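Local coordinates for protein 5-carboxymethyl-2-hydroxymuconate semialdehyde dehydrogenase (Thermus thermophilus, PDB 2D4E) that probably catalyses the NAD-dependent oxidation of 5-carboxymethyl-2-hydroxymuconate semialdehyde to the corresponding acid, as a member of the aldehyde dehydrogenase family, at residues C[47-52]-C[346-350]; C[85-89]-C[136-140]; C[91-95]-C[212-218]; C[109-114]-C[200-204]. The contacts are given in a common frame with arbitrary orientation. Numbering follows the deposited sequence.

Interaction 1: C[47-52]-C[346-350]. With NA (sodium ion), chain I.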
loop_
_atom_site.group_PDB
_atom_site.type_symbol
_atom_site.label_atom_id
_atom_site.label_comp_id
_atom_site.label_asym_id
_atom_site.label_seq_id
_atom_site.Cartn_x
_atom_site.Cartn_y
_atom_site.Cartn_z
ATOM N N LEU C 47 29.881 -22.080 -29.703
ATOM C CA LEU C 47 30.279 -21.455 -30.954
ATOM C C LEU C 47 30.149 -19.931 -30.975
ATOM O O LEU C 47 29.424 -19.335 -30.176
ATOM C CB LEU C 47 29.430 -22.022 -32.102
ATOM C CG LEU C 47 29.228 -23.539 -32.185
ATOM C CD1 LEU C 47 28.323 -23.868 -33.363
ATOM C CD2 LEU C 47 30.576 -24.237 -32.335
ATOM N N ASP C 48 30.866 -19.319 -31.909
ATOM C CA ASP C 48 30.823 -17.882 -32.135
ATOM C C ASP C 48 29.831 -17.810 -33.295
ATOM O O ASP C 48 30.154 -18.189 -34.415
ATOM C CB ASP C 48 32.213 -17.385 -32.555
ATOM C CG ASP C 48 32.208 -15.951 -33.060
ATOM O OD1 ASP C 48 33.309 -15.369 -33.173
ATOM O OD2 ASP C 48 31.124 -15.404 -33.356
ATOM N N PRO C 49 28.603 -17.335 -33.035
ATOM C CA PRO C 49 27.562 -17.233 -34.065
ATOM C C PRO C 49 27.933 -16.495 -35.343
ATOM O O PRO C 49 27.263 -16.646 -36.363
ATOM C CB PRO C 49 26.401 -16.580 -33.318
ATOM C CG PRO C 49 27.084 -15.769 -32.263
ATOM C CD PRO C 49 28.164 -16.691 -31.783
ATOM N N ALA C 50 29.004 -15.713 -35.298
ATOM C CA ALA C 50 29.443 -14.971 -36.473
ATOM C C ALA C 50 30.258 -15.834 -37.433
ATOM O O ALA C 50 30.326 -15.542 -38.624
ATOM C CB ALA C 50 30.261 -13.763 -36.049
ATOM N N THR C 51 30.861 -16.904 -36.926
ATOM C CA THR C 51 31.691 -17.772 -37.767
ATOM C C THR C 51 31.464 -19.265 -37.537
ATOM O O THR C 51 31.957 -20.106 -38.296
ATOM C CB THR C 51 33.171 -17.503 -37.507
ATOM O OG1 THR C 51 33.464 -17.816 -36.141
ATOM C CG2 THR C 51 33.505 -16.036 -37.765
ATOM N N ASN C 52 30.723 -19.586 -36.484
ATOM C CA ASN C 52 30.449 -20.966 -36.124
ATOM C C ASN C 52 31.718 -21.716 -35.750
ATOM O O ASN C 52 31.773 -22.943 -35.821
ATOM C CB ASN C 52 29.694 -21.685 -37.244
ATOM C CG ASN C 52 28.231 -21.275 -37.303
ATOM O OD1 ASN C 52 27.579 -21.135 -36.269
ATOM N ND2 ASN C 52 27.711 -21.081 -38.507
ATOM N N PRO C 346 24.173 -12.014 -36.547
ATOM C CA PRO C 346 23.792 -13.406 -36.780
ATOM C C PRO C 346 22.985 -14.012 -35.637
ATOM O O PRO C 346 23.046 -13.540 -34.499
ATOM C CB PRO C 346 25.132 -14.093 -36.938
ATOM C CG PRO C 346 25.952 -13.390 -35.893
ATOM C CD PRO C 346 25.565 -11.928 -36.065
ATOM N N LEU C 347 22.235 -15.063 -35.954
ATOM C CA LEU C 347 21.444 -15.754 -34.957
ATOM C C LEU C 347 22.390 -16.604 -34.121
ATOM O O LEU C 347 23.514 -16.906 -34.538
ATOM C CB LEU C 347 20.365 -16.612 -35.625
ATOM C CG LEU C 347 19.415 -15.795 -36.506
ATOM C CD1 LEU C 347 18.278 -16.667 -36.996
ATOM C CD2 LEU C 347 18.864 -14.613 -35.702
ATOM N N ILE C 348 21.919 -16.983 -32.940
ATOM C CA ILE C 348 22.699 -17.735 -31.971
ATOM C C ILE C 348 23.402 -19.026 -32.384
ATOM O O ILE C 348 24.558 -19.249 -32.019
ATOM C CB ILE C 348 21.827 -18.051 -30.729
ATOM C CG1 ILE C 348 22.691 -18.643 -29.613
ATOM C CG2 ILE C 348 20.700 -18.996 -31.111
ATOM C CD1 ILE C 348 23.756 -17.681 -29.095
ATOM N N HIS C 349 22.726 -19.869 -33.151
ATOM C CA HIS C 349 23.297 -21.159 -33.505
ATOM C C HIS C 349 22.716 -21.635 -34.833
ATOM O O HIS C 349 21.594 -21.272 -35.185
ATOM C CB HIS C 349 22.939 -22.130 -32.365
ATOM C CG HIS C 349 23.653 -23.442 -32.410
ATOM N ND1 HIS C 349 23.285 -24.465 -33.260
ATOM C CD2 HIS C 349 24.690 -23.915 -31.676
ATOM C CE1 HIS C 349 24.063 -25.511 -33.045
ATOM N NE2 HIS C 349 24.924 -25.204 -32.089
ATOM N N PRO C 350 23.480 -22.434 -35.600
ATOM C CA PRO C 350 22.947 -22.914 -36.880
ATOM C C PRO C 350 21.636 -23.676 -36.717
ATOM O O PRO C 350 20.777 -23.638 -37.591
ATOM C CB PRO C 350 24.083 -23.788 -37.437
ATOM C CG PRO C 350 24.926 -24.121 -36.234
ATOM C CD PRO C 350 24.885 -22.843 -35.434
HETATM NA NA NA I . 27.872 -19.141 -28.242
HETATM O O HOH W 1 26.313 -20.353 -29.717
#

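Interaction 2: C[85-89]-C[136-140]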
loop_
_atom_site.group_PDB
_atom_site.type_symbol
_atom_site.label_atom_id
_atom_site.label_comp_id
_atom_site.label_asym_id
_atom_site.label_seq_id
_atom_site.Cartn_x
_atom_site.Cartn_y
_atom_site.Cartn_z
ATOM N N ALA C 85 20.161 -6.676 6.419
ATOM C CA ALA C 85 19.786 -6.177 5.101
ATOM C C ALA C 85 20.763 -5.109 4.632
ATOM O O ALA C 85 21.087 -5.033 3.456
ATOM C CB ALA C 85 18.368 -5.620 5.127
ATOM N N LYS C 86 21.234 -4.290 5.563
ATOM C CA LYS C 86 22.180 -3.234 5.238
ATOM C C LYS C 86 23.460 -3.837 4.662
ATOM O O LYS C 86 24.078 -3.267 3.760
ATOM C CB LYS C 86 22.505 -2.423 6.492
ATOM C CG LYS C 86 23.507 -1.302 6.274
ATOM C CD LYS C 86 23.794 -0.572 7.578
ATOM C CE LYS C 86 24.795 0.559 7.385
ATOM N NZ LYS C 86 24.994 1.301 8.660
ATOM N N GLU C 87 23.848 -4.997 5.182
ATOM C CA GLU C 87 25.055 -5.667 4.713
ATOM C C GLU C 87 24.841 -6.301 3.339
ATOM O O GLU C 87 25.750 -6.298 2.506
ATOM C CB GLU C 87 25.501 -6.728 5.725
ATOM C CG GLU C 87 26.733 -7.529 5.311
ATOM C CD GLU C 87 28.012 -6.699 5.245
ATOM O OE1 GLU C 87 29.089 -7.301 5.032
ATOM O OE2 GLU C 87 27.952 -5.458 5.404
ATOM N N ARG C 88 23.649 -6.848 3.096
ATOM C CA ARG C 88 23.370 -7.451 1.796
ATOM C C ARG C 88 23.318 -6.317 0.780
ATOM O O ARG C 88 23.732 -6.472 -0.370
ATOM C CB ARG C 88 22.038 -8.209 1.805
ATOM C CG ARG C 88 22.005 -9.403 2.751
ATOM C CD ARG C 88 20.951 -10.419 2.328
ATOM N NE ARG C 88 19.602 -9.860 2.261
ATOM C CZ ARG C 88 18.836 -9.620 3.318
ATOM N NH1 ARG C 88 19.275 -9.894 4.540
ATOM N NH2 ARG C 88 17.623 -9.111 3.152
ATOM N N LYS C 89 22.810 -5.168 1.218
ATOM C CA LYS C 89 22.733 -3.998 0.356
ATOM C C LYS C 89 24.154 -3.612 -0.060
ATOM O O LYS C 89 24.404 -3.275 -1.220
ATOM C CB LYS C 89 22.077 -2.832 1.098
ATOM C CG LYS C 89 22.141 -1.496 0.358
ATOM C CD LYS C 89 21.519 -0.372 1.181
ATOM C CE LYS C 89 21.496 0.922 0.391
ATOM N NZ LYS C 89 20.727 2.007 1.066
ATOM N N ALA C 136 19.278 -3.337 -4.511
ATOM C CA ALA C 136 20.066 -3.082 -3.316
ATOM C C ALA C 136 19.238 -2.212 -2.373
ATOM O O ALA C 136 19.327 -2.341 -1.149
ATOM C CB ALA C 136 21.371 -2.368 -3.683
ATOM N N GLU C 137 18.420 -1.340 -2.955
ATOM C CA GLU C 137 17.579 -0.432 -2.176
ATOM C C GLU C 137 16.290 -1.059 -1.625
ATOM O O GLU C 137 15.581 -0.418 -0.849
ATOM C CB GLU C 137 17.219 0.803 -3.014
ATOM C CG GLU C 137 18.414 1.614 -3.513
ATOM C CD GLU C 137 19.326 2.111 -2.391
ATOM O OE1 GLU C 137 18.807 2.615 -1.369
ATOM O OE2 GLU C 137 20.569 2.015 -2.541
ATOM N N TYR C 138 15.978 -2.290 -2.028
ATOM C CA TYR C 138 14.772 -2.964 -1.532
ATOM C C TYR C 138 15.095 -3.955 -0.405
ATOM O O TYR C 138 14.204 -4.381 0.333
ATOM C CB TYR C 138 14.049 -3.705 -2.665
ATOM C CG TYR C 138 13.329 -2.796 -3.638
ATOM C CD1 TYR C 138 14.034 -2.050 -4.577
ATOM C CD2 TYR C 138 11.944 -2.652 -3.588
ATOM C CE1 TYR C 138 13.377 -1.176 -5.447
ATOM C CE2 TYR C 138 11.277 -1.783 -4.449
ATOM C CZ TYR C 138 12.001 -1.046 -5.375
ATOM O OH TYR C 138 11.353 -0.180 -6.223
ATOM N N ALA C 139 16.371 -4.314 -0.276
ATOM C CA ALA C 139 16.805 -5.257 0.748
ATOM C C ALA C 139 16.329 -4.877 2.156
ATOM O O ALA C 139 15.826 -5.723 2.902
ATOM C CB ALA C 139 18.336 -5.386 0.725
ATOM N N GLU C 140 16.470 -3.605 2.512
ATOM C CA GLU C 140 16.063 -3.132 3.833
ATOM C C GLU C 140 14.554 -2.988 4.043
ATOM O O GLU C 140 14.109 -2.623 5.135
ATOM C CB GLU C 140 16.746 -1.799 4.136
ATOM C CG GLU C 140 18.235 -1.921 4.404
ATOM C CD GLU C 140 18.932 -0.576 4.444
ATOM O OE1 GLU C 140 20.095 -0.524 4.899
ATOM O OE2 GLU C 140 18.320 0.428 4.012
#

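Interaction 3: C[91-95]-C[212-218]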
loop_
_atom_site.group_PDB
_atom_site.type_symbol
_atom_site.label_atom_id
_atom_site.label_comp_id
_atom_site.label_asym_id
_atom_site.label_seq_id
_atom_site.Cartn_x
_atom_site.Cartn_y
_atom_site.Cartn_z
ATOM N N TYR C 91 26.753 -5.549 -0.337
ATOM C CA TYR C 91 27.222 -6.520 -1.316
ATOM C C TYR C 91 26.662 -6.252 -2.715
ATOM O O TYR C 91 27.409 -6.251 -3.683
ATOM C CB TYR C 91 26.841 -7.936 -0.898
ATOM C CG TYR C 91 27.760 -8.567 0.113
ATOM C CD1 TYR C 91 27.289 -8.931 1.368
ATOM C CD2 TYR C 91 29.084 -8.860 -0.208
ATOM C CE1 TYR C 91 28.105 -9.578 2.280
ATOM C CE2 TYR C 91 29.918 -9.513 0.703
ATOM C CZ TYR C 91 29.416 -9.869 1.944
ATOM O OH TYR C 91 30.214 -10.524 2.850
ATOM N N LEU C 92 25.351 -6.032 -2.826
ATOM C CA LEU C 92 24.757 -5.769 -4.137
ATOM C C LEU C 92 25.401 -4.546 -4.785
ATOM O O LEU C 92 25.685 -4.550 -5.979
ATOM C CB LEU C 92 23.240 -5.557 -4.035
ATOM C CG LEU C 92 22.363 -6.719 -3.556
ATOM C CD1 LEU C 92 20.919 -6.427 -3.924
ATOM C CD2 LEU C 92 22.787 -8.011 -4.209
ATOM N N LEU C 93 25.626 -3.502 -3.997
ATOM C CA LEU C 93 26.255 -2.291 -4.513
ATOM C C LEU C 93 27.696 -2.559 -4.956
ATOM O O LEU C 93 28.193 -1.938 -5.899
ATOM C CB LEU C 93 26.232 -1.189 -3.452
ATOM C CG LEU C 93 24.841 -0.632 -3.145
ATOM C CD1 LEU C 93 24.954 0.437 -2.067
ATOM C CD2 LEU C 93 24.224 -0.056 -4.422
ATOM N N ARG C 94 28.362 -3.485 -4.269
ATOM C CA ARG C 94 29.735 -3.841 -4.608
ATOM C C ARG C 94 29.739 -4.610 -5.929
ATOM O O ARG C 94 30.607 -4.410 -6.783
ATOM C CB ARG C 94 30.341 -4.704 -3.499
ATOM C CG ARG C 94 31.765 -5.174 -3.767
ATOM C CD ARG C 94 32.704 -4.010 -4.057
ATOM N NE ARG C 94 34.087 -4.470 -4.174
ATOM C CZ ARG C 94 35.049 -3.811 -4.814
ATOM N NH1 ARG C 94 34.787 -2.650 -5.408
ATOM N NH2 ARG C 94 36.274 -4.322 -4.865
ATOM N N ILE C 95 28.760 -5.497 -6.079
ATOM C CA ILE C 95 28.616 -6.290 -7.287
ATOM C C ILE C 95 28.348 -5.359 -8.470
ATOM O O ILE C 95 28.942 -5.516 -9.530
ATOM C CB ILE C 95 27.454 -7.311 -7.140
ATOM C CG1 ILE C 95 27.853 -8.403 -6.144
ATOM C CG2 ILE C 95 27.114 -7.933 -8.489
ATOM C CD1 ILE C 95 26.737 -9.376 -5.815
ATOM N N LEU C 212 31.265 -11.979 -8.647
ATOM C CA LEU C 212 30.637 -12.140 -7.342
ATOM C C LEU C 212 31.665 -12.618 -6.324
ATOM O O LEU C 212 31.555 -12.315 -5.137
ATOM C CB LEU C 212 29.460 -13.115 -7.409
ATOM C CG LEU C 212 28.111 -12.413 -7.625
ATOM C CD1 LEU C 212 28.145 -11.600 -8.921
ATOM C CD2 LEU C 212 26.991 -13.435 -7.658
ATOM N N LYS C 213 32.669 -13.361 -6.785
ATOM C CA LYS C 213 33.710 -13.830 -5.883
ATOM C C LYS C 213 34.621 -12.649 -5.555
ATOM O O LYS C 213 35.146 -12.551 -4.449
ATOM C CB LYS C 213 34.533 -14.955 -6.517
ATOM C CG LYS C 213 35.697 -15.420 -5.642
ATOM C CD LYS C 213 36.489 -16.538 -6.303
ATOM C CE LYS C 213 37.772 -16.866 -5.532
ATOM N NZ LYS C 213 37.503 -17.335 -4.140
ATOM N N GLU C 214 34.807 -11.753 -6.520
ATOM C CA GLU C 214 35.637 -10.581 -6.294
ATOM C C GLU C 214 34.928 -9.655 -5.307
ATOM O O GLU C 214 35.570 -8.863 -4.612
ATOM C CB GLU C 214 35.907 -9.833 -7.606
ATOM C CG GLU C 214 36.871 -8.657 -7.438
ATOM C CD GLU C 214 37.127 -7.887 -8.727
ATOM O OE1 GLU C 214 37.893 -6.902 -8.687
ATOM O OE2 GLU C 214 36.569 -8.255 -9.779
ATOM N N ALA C 215 33.600 -9.755 -5.251
ATOM C CA ALA C 215 32.806 -8.934 -4.341
ATOM C C ALA C 215 32.850 -9.582 -2.963
ATOM O O ALA C 215 32.349 -9.029 -1.988
ATOM C CB ALA C 215 31.361 -8.833 -4.832
ATOM N N ASP C 216 33.449 -10.769 -2.911
ATOM C CA ASP C 216 33.617 -11.542 -1.682
ATOM C C ASP C 216 32.330 -12.043 -1.018
ATOM O O ASP C 216 32.219 -12.052 0.208
ATOM C CB ASP C 216 34.454 -10.734 -0.677
ATOM C CG ASP C 216 34.874 -11.555 0.537
ATOM O OD1 ASP C 216 35.252 -12.734 0.364
ATOM O OD2 ASP C 216 34.837 -11.015 1.664
ATOM N N LEU C 217 31.356 -12.464 -1.821
ATOM C CA LEU C 217 30.119 -12.998 -1.256
ATOM C C LEU C 217 30.506 -14.228 -0.443
ATOM O O LEU C 217 31.459 -14.925 -0.789
ATOM C CB LEU C 217 29.146 -13.434 -2.354
ATOM C CG LEU C 217 28.203 -12.448 -3.046
ATOM C CD1 LEU C 217 27.299 -13.237 -3.999
ATOM C CD2 LEU C 217 27.356 -11.700 -2.018
ATOM N N PRO C 218 29.788 -14.507 0.654
ATOM C CA PRO C 218 30.138 -15.687 1.446
ATOM C C PRO C 218 30.026 -16.953 0.596
ATOM O O PRO C 218 29.218 -17.016 -0.334
ATOM C CB PRO C 218 29.122 -15.653 2.579
ATOM C CG PRO C 218 28.930 -14.188 2.787
ATOM C CD PRO C 218 28.802 -13.677 1.367
HETATM O O HOH W 2 35.510 -6.449 -3.066
#

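Interaction 4: C[109-114]-C[200-204]. With NA (sodium ion), chain I.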
loop_
_atom_site.group_PDB
_atom_site.type_symbol
_atom_site.label_atom_id
_atom_site.label_comp_id
_atom_site.label_asym_id
_atom_site.label_seq_id
_atom_site.Cartn_x
_atom_site.Cartn_y
_atom_site.Cartn_z
ATOM N N MET C 109 32.649 -10.408 -24.186
ATOM C CA MET C 109 32.405 -11.822 -23.970
ATOM C C MET C 109 31.021 -12.244 -24.466
ATOM O O MET C 109 30.891 -13.175 -25.267
ATOM C CB MET C 109 32.541 -12.143 -22.482
ATOM C CG MET C 109 32.469 -13.613 -22.160
ATOM S SD MET C 109 32.801 -13.899 -20.417
ATOM C CE MET C 109 34.512 -13.398 -20.325
ATOM N N GLU C 110 29.987 -11.556 -23.993
ATOM C CA GLU C 110 28.630 -11.899 -24.391
ATOM C C GLU C 110 28.393 -11.631 -25.876
ATOM O O GLU C 110 27.627 -12.342 -26.530
ATOM C CB GLU C 110 27.623 -11.129 -23.534
ATOM C CG GLU C 110 26.175 -11.350 -23.936
ATOM C CD GLU C 110 25.201 -11.056 -22.808
ATOM O OE1 GLU C 110 24.015 -10.799 -23.103
ATOM O OE2 GLU C 110 25.616 -11.093 -21.629
ATOM N N CYS C 111 29.056 -10.612 -26.408
ATOM C CA CYS C 111 28.920 -10.282 -27.818
ATOM C C CYS C 111 29.445 -11.448 -28.663
ATOM O O CYS C 111 28.761 -11.944 -29.560
ATOM C CB CYS C 111 29.708 -9.011 -28.129
ATOM S SG CYS C 111 29.774 -8.600 -29.876
ATOM N N LEU C 112 30.661 -11.888 -28.358
ATOM C CA LEU C 112 31.279 -12.996 -29.075
ATOM C C LEU C 112 30.479 -14.289 -28.965
ATOM O O LEU C 112 30.341 -15.032 -29.934
ATOM C CB LEU C 112 32.686 -13.259 -28.528
ATOM C CG LEU C 112 33.770 -12.199 -28.728
ATOM C CD1 LEU C 112 35.071 -12.686 -28.105
ATOM C CD2 LEU C 112 33.963 -11.939 -30.213
ATOM N N ASP C 113 29.962 -14.541 -27.768
ATOM C CA ASP C 113 29.218 -15.751 -27.438
ATOM C C ASP C 113 27.773 -15.808 -27.946
ATOM O O ASP C 113 27.313 -16.862 -28.388
ATOM C CB ASP C 113 29.243 -15.917 -25.908
ATOM C CG ASP C 113 29.068 -17.360 -25.448
ATOM O OD1 ASP C 113 29.101 -18.281 -26.287
ATOM O OD2 ASP C 113 28.916 -17.569 -24.220
ATOM N N ALA C 114 27.065 -14.681 -27.901
ATOM C CA ALA C 114 25.660 -14.659 -28.306
ATOM C C ALA C 114 25.289 -13.905 -29.584
ATOM O O ALA C 114 24.116 -13.873 -29.957
ATOM C CB ALA C 114 24.805 -14.162 -27.143
ATOM N N TRP C 200 24.071 -22.459 -24.968
ATOM C CA TRP C 200 24.563 -21.820 -26.188
ATOM C C TRP C 200 25.371 -20.529 -25.988
ATOM O O TRP C 200 25.897 -19.977 -26.957
ATOM C CB TRP C 200 23.405 -21.555 -27.161
ATOM C CG TRP C 200 23.007 -22.755 -27.959
ATOM C CD1 TRP C 200 23.706 -23.923 -28.088
ATOM C CD2 TRP C 200 21.847 -22.890 -28.792
ATOM N NE1 TRP C 200 23.056 -24.775 -28.948
ATOM C CE2 TRP C 200 21.912 -24.168 -29.395
ATOM C CE3 TRP C 200 20.759 -22.056 -29.088
ATOM C CZ2 TRP C 200 20.929 -24.632 -30.279
ATOM C CZ3 TRP C 200 19.775 -22.520 -29.970
ATOM C CH2 TRP C 200 19.871 -23.797 -30.552
ATOM N N SER C 201 25.475 -20.056 -24.745
ATOM C CA SER C 201 26.238 -18.834 -24.424
ATOM C C SER C 201 26.573 -18.837 -22.924
ATOM O O SER C 201 26.188 -17.938 -22.177
ATOM C CB SER C 201 25.414 -17.590 -24.774
ATOM O OG SER C 201 24.171 -17.588 -24.087
ATOM N N PRO C 202 27.341 -19.837 -22.481
ATOM C CA PRO C 202 27.769 -20.055 -21.096
ATOM C C PRO C 202 28.833 -19.154 -20.481
ATOM O O PRO C 202 28.854 -18.960 -19.266
ATOM C CB PRO C 202 28.238 -21.498 -21.131
ATOM C CG PRO C 202 28.963 -21.534 -22.448
ATOM C CD PRO C 202 28.034 -20.772 -23.391
ATOM N N PHE C 203 29.713 -18.607 -21.311
ATOM C CA PHE C 203 30.828 -17.793 -20.828
ATOM C C PHE C 203 30.554 -16.647 -19.862
ATOM O O PHE C 203 31.195 -16.553 -18.815
ATOM C CB PHE C 203 31.624 -17.283 -22.029
ATOM C CG PHE C 203 32.137 -18.382 -22.902
ATOM C CD1 PHE C 203 32.006 -18.310 -24.283
ATOM C CD2 PHE C 203 32.696 -19.524 -22.338
ATOM C CE1 PHE C 203 32.421 -19.368 -25.091
ATOM C CE2 PHE C 203 33.110 -20.583 -23.137
ATOM C CZ PHE C 203 32.971 -20.504 -24.515
ATOM N N THR C 204 29.619 -15.772 -20.210
ATOM C CA THR C 204 29.298 -14.633 -19.362
ATOM C C THR C 204 28.947 -15.016 -17.914
ATOM O O THR C 204 29.267 -14.279 -16.983
ATOM C CB THR C 204 28.132 -13.828 -19.969
ATOM O OG1 THR C 204 28.494 -13.391 -21.287
ATOM C CG2 THR C 204 27.809 -12.618 -19.104
HETATM NA NA NA I . 27.872 -19.141 -28.242
HETATM O O HOH W 3 27.979 -15.415 -22.773
HETATM O O HOH W 1 26.313 -20.353 -29.717
#

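Interaction 1: C[47-52]-C[346-350]
No direct hydrogen bond joins residues 47-52 to residues 346-350. One polar link runs through a sodium ion and a water; Asn390 makes another, bonded to both Asn52 OD1 and Leu347 O. Leu47 O binds the ion at 2.5 Å. Water 1 is another ligand of the ion, 2.5 Å from it. This water also donates a hydrogen bond to Ile348 O over 3.1 Å. Ser46, Asp113 and Trp200 complete the site.

The direct contact is van der Waals packing with three prolines in it. The Pro49 ring faces the other backbone: Pro49 CB is 3.2 Å from Leu347 O and 3.5 Å from Ile348 O. Pro346 CG lies 4.1 Å from Pro49 CB and 4.3 Å from Ala50 CB. At the other end, Leu47 CD1 sits 3.9 Å from His349 NE2 and 4.1 Å from Pro350 CD.

Asp48 organises the turn in 47-52. Asp48 OD2 accepts from Ala50 N at 2.9 Å, forming an Asx turn between strands 43-48 and 53-59. Asp48 O accepts from Asn52 N at 2.6 Å. His349 bonds outside the segments, as the N-cap of helix 350-365: its ND1 accepts from Glu351 N, while its ring stacks on Trp200.

Proline lacks a backbone N-H, so the prolines here can give the facing carbonyls only carbon contacts. The chemistry implies a join of carbon contacts, proline rings against carbonyls and apolar side chains, bridged by the sodium with its water and by Asn390.

Interaction 2: C[85-89]-C[136-140]
Lys89 has the largest contact area here and supplies the hydrogen bond between the two segments. Its extended side chain runs along residues 136-140. Lys89 CG passes 3.3 Å from Ala136 O, and Lys89 NZ forms a salt bridge with Glu137 OE1 at 3.2 Å. The position of that oxygen is less certain, because it lies too close to Glu137 OE1 of a second subunit. Glu140 OE2 is 4.1 Å from Lys89 NZ, beyond salt-bridge range, so it adds a nearby opposite charge.

Other polar groups find partners elsewhere. Arg88 NH2 comes within 3.8 Å of Ala139 O but donates to Ala188 O. Lys89 N is satisfied inside the helix by Ala85 O at 2.8 Å. Ala85 N donates to Asp151 of a third subunit.

Small residues allow close backbone approach. Ala85 CB lies 3.4 Å from Ala139 O and 3.6 Å from Glu140 CA. The CA atoms of Lys89 and Ala136 are 4.6 Å apart.

The contact sets the first turn of helix 85-101 against the chain leaving helix 118-136 on its way to strand 145-147. Ala136 also packs on Leu92 and Leu93, one turn further along helix 85-101, and two other subunits border the site.

Interaction 3: C[91-95]-C[212-218]
Tyr91 is the main side chain of this contact. Its ring reaches from helix 85-101 over the turn after helix 203-214. Leu217 CD2 sits over one face of the ring, 4.1 Å from the centroid and 27° off the normal, a CH-pi contact. Tyr91 CE2 lies 3.5 Å from Asp216 O. Tyr91 OH lies 3.8 Å from Pro218 CD.

The turn is a Schellman motif. Asp216 has positive phi (65°) and is the first residue to leave helical angles. Two backbone bonds run back into the last turn: Asp216 N to Lys213 O at 2.9 Å, and a weak one from Leu217 N to Leu212 O at 3.3 Å. The chain then heads for strand 222-224, an edge strand of the parallel sheet in the NAD-binding, Rossmann-type part of the aldehyde dehydrogenase fold.

Ala215 and Ile95 pack beside the tyrosine. Ala215 CB meets Ile95 CG1 and Arg94 CG, each at 3.8 Å. Ile95 CD1 goes deeper, 3.8 Å from Leu212 CG and 4.3 Å from Leu217 CD1. Leu212 and Leu217 also pack on Phe222 of the sheet.

Water 2 bridges the two segments, accepting from Arg94 NE at 2.7 Å and donating to Glu214 O at 2.9 Å. Arg94 NH1 forms a salt bridge with Glu97, and Glu214 OE1 one with Lys101.

Interaction 4: C[109-114]-C[200-204]
A single residue, Asp113, binds sodium through both its backbone and its side chain. Asp113 O lies 2.4 Å from the ion and Asp113 OD1 2.5 Å. Trp200 O of the other segment lies 2.5 Å from the sodium. Water 1, Ser46 and Leu47 are the other ligands. In the aldehyde dehydrogenase fold, this site ties the end of helix 103-114 to the loop between strand 193-196 and helix 203-214, beside the bound NAD. The Trp200 side chain is about 5 Å from the cofactor.

The second carboxylate oxygen bonds to the backbone at Phe203. Asp113 OD2 accepts a hydrogen bond from Phe203 N at 3.2 Å, so one carboxylate serves both metal and backbone.

One turn earlier, the contact is van der Waals packing. Met109 CG meets Phe203 CB at 3.8 Å, and Glu110 CB lies 3.3 Å from Thr204 OG1. Glu110 OE2 accepts from Leu176 N. Water 3 bridges Asp113 and Thr204, donating to Asp113 OD2 at 2.8 Å and hydrogen-bonded to Thr204 OG1 at 2.6 Å.

From the N terminus, residues 47-52 come first, and interaction 1 closes the longest loop by pairing them with 346-350. The other three contacts nest inside it. Interaction 2 starts on helix 85-101 and closes after helix 118-136. Interaction 3 starts on the same helix but closes at the end of helix 203-214, so it crosses interaction 2. Ala136 touches Leu92 and Leu93 where they meet. Interaction 4, from 109-114 to 200-204, crosses interaction 2 and nests within interaction 3. Interactions 1 and 4 share the sodium ion and water 1, joining strand 43-48, the end of helix 103-114, the loop before helix 203-214 and, through water 1, the loop before helix 350-365.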